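Local coordinates for protein PpiC-type peptidyl-prolyl cis-trans isomerase (Novosphingobium aromaticivorans, PDB 3GPK) that probably catalyses cis-trans isomerisation of peptidyl-prolyl bonds through this parvulin-type (PpiC) domain, one piece of a longer, chaperone-like periplasmic protein, at residues E12-A17 and V89-G94. Residues are numbered along the deposited sequence; the frame is centred on the assembly and turned at random.
Sequences EIFLAA and VEIRGG. With SO4 (sulfate ion), chain C.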
# COMPACT_ATOMS: atom_id res chain seq x y z
N GLU A 12 -0.60 -1.92 -3.05
CA GLU A 12 -0.91 -0.49 -2.88
C GLU A 12 -2.10 -0.02 -3.70
O GLU A 12 -2.28 -0.43 -4.85
CB GLU A 12 0.31 0.38 -3.27
CG GLU A 12 -0.01 1.89 -3.33
CD GLU A 12 1.16 2.74 -3.80
OE1 GLU A 12 1.92 2.28 -4.68
OE2 GLU A 12 1.31 3.87 -3.29
N ILE A 13 -2.91 0.84 -3.10
CA ILE A 13 -4.04 1.47 -3.77
C ILE A 13 -3.73 2.96 -3.62
O ILE A 13 -3.69 3.46 -2.50
CB ILE A 13 -5.40 1.16 -3.10
CG1 ILE A 13 -5.75 -0.32 -3.28
CG2 ILE A 13 -6.47 2.05 -3.72
CD1 ILE A 13 -7.07 -0.74 -2.63
N PHE A 14 -3.49 3.64 -4.73
CA PHE A 14 -3.17 5.06 -4.70
C PHE A 14 -4.30 5.92 -5.24
O PHE A 14 -4.84 5.64 -6.31
CB PHE A 14 -1.91 5.32 -5.52
CG PHE A 14 -1.63 6.78 -5.76
CD1 PHE A 14 -1.29 7.62 -4.71
CD2 PHE A 14 -1.73 7.31 -7.04
CE1 PHE A 14 -1.06 8.97 -4.92
CE2 PHE A 14 -1.51 8.66 -7.26
CZ PHE A 14 -1.17 9.50 -6.20
N LEU A 15 -4.65 6.97 -4.50
CA LEU A 15 -5.69 7.89 -4.93
C LEU A 15 -5.05 9.27 -5.00
O LEU A 15 -4.63 9.82 -3.98
CB LEU A 15 -6.86 7.91 -3.95
CG LEU A 15 -7.62 6.61 -3.69
CD1 LEU A 15 -8.88 6.94 -2.92
CD2 LEU A 15 -7.98 5.92 -5.00
N ALA A 16 -4.96 9.82 -6.21
CA ALA A 16 -4.35 11.12 -6.40
C ALA A 16 -5.26 12.25 -5.93
O ALA A 16 -6.48 12.16 -6.02
CB ALA A 16 -4.01 11.32 -7.88
N ALA A 17 -4.65 13.31 -5.41
CA ALA A 17 -5.43 14.45 -4.94
C ALA A 17 -4.59 15.70 -4.82
O ALA A 17 -3.47 15.67 -4.30
CB ALA A 17 -6.08 14.13 -3.59
N VAL A 89 -2.52 6.72 3.94
CA VAL A 89 -1.32 7.46 4.30
C VAL A 89 -1.12 8.58 3.29
O VAL A 89 -1.05 8.33 2.08
CB VAL A 89 -0.07 6.55 4.26
CG1 VAL A 89 1.17 7.35 4.62
CG2 VAL A 89 -0.24 5.38 5.21
N GLU A 90 -1.01 9.81 3.77
CA GLU A 90 -0.80 10.93 2.86
C GLU A 90 0.61 10.95 2.28
O GLU A 90 1.58 10.70 2.99
CB GLU A 90 -1.04 12.28 3.56
CG GLU A 90 -0.78 13.46 2.64
CD GLU A 90 -1.01 14.82 3.29
OE1 GLU A 90 -1.11 14.90 4.53
OE2 GLU A 90 -1.08 15.82 2.54
N ILE A 91 0.70 11.23 0.99
CA ILE A 91 1.99 11.37 0.32
C ILE A 91 1.84 12.64 -0.51
O ILE A 91 0.74 13.18 -0.60
CB ILE A 91 2.35 10.16 -0.59
CG1 ILE A 91 1.26 9.92 -1.64
CG2 ILE A 91 2.57 8.93 0.28
CD1 ILE A 91 1.61 8.83 -2.62
N ARG A 92 2.91 13.12 -1.12
CA ARG A 92 2.81 14.36 -1.87
C ARG A 92 1.65 14.45 -2.86
O ARG A 92 0.93 15.44 -2.87
CB ARG A 92 4.13 14.65 -2.60
CG ARG A 92 5.31 14.85 -1.68
CD ARG A 92 6.50 15.42 -2.44
NE ARG A 92 7.64 15.65 -1.56
CZ ARG A 92 8.34 14.69 -0.98
NH1 ARG A 92 8.01 13.42 -1.17
NH2 ARG A 92 9.37 14.99 -0.19
N GLY A 93 1.47 13.42 -3.67
CA GLY A 93 0.41 13.45 -4.67
C GLY A 93 -0.96 12.91 -4.34
O GLY A 93 -1.83 12.85 -5.21
N GLY A 94 -1.18 12.53 -3.08
CA GLY A 94 -2.47 12.00 -2.69
C GLY A 94 -2.40 11.11 -1.47
O GLY A 94 -1.74 11.44 -0.49
S SO4 C . 11.81 13.23 1.67
O1 SO4 C . 13.24 13.19 1.29
O2 SO4 C . 11.01 12.60 0.60
O3 SO4 C . 11.63 12.49 2.93
O4 SO4 C . 11.37 14.63 1.86
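F14 reaches from strand 7-16 to the hairpin turn at I91-G94, a worked example of how the tip of a hairpin is tied to a nearby strand. CG of F14 stands anti to the backbone N (chi1 170°), and the ring's CD1, CE1 and CZ meet the turn. CE1 touches the terminal methyl CD1 of I91 at 3.5 Å, the two side chains crossing obliquely. CZ of F14 lies 3.6 Å from the carbonyl O of G93, while the N of G94 stands at the ring edge, near its plane. An alanine in place of F14 would probably leave I91 CD1 without its aromatic partner and open a gap beside the turn. Next, L15 offers its carbonyl O to CA of G94, a CA-H...O contact of 3.3 Å. A16 and G94 form an antiparallel non-hydrogen-bonded pair, and CA of A16 makes a CA-H...O contact of 3.3 Å with G93 O. That same O takes a nearly straight hydrogen bond from A17 N (2.9 Å, N-H...O angle 164°). The type I turn is closed by paired backbone bonds between I91 and G94. The side chain of R92 starts away from 12-17, and its NH2 bonds O2 of a sulfate, probably from the crystallisation liquor, with a second, weak bond to O4. K22 NZ bonds the carbonyl O atoms of I91 and R92, linking the turn to helix 22-37, whose V25 meets L15 and A17. In the four-stranded antiparallel sheet of this parvulin-type domain, strand 94-104 runs between 7-16 and 85-91, and I91 also packs on L73 of helix 71-79.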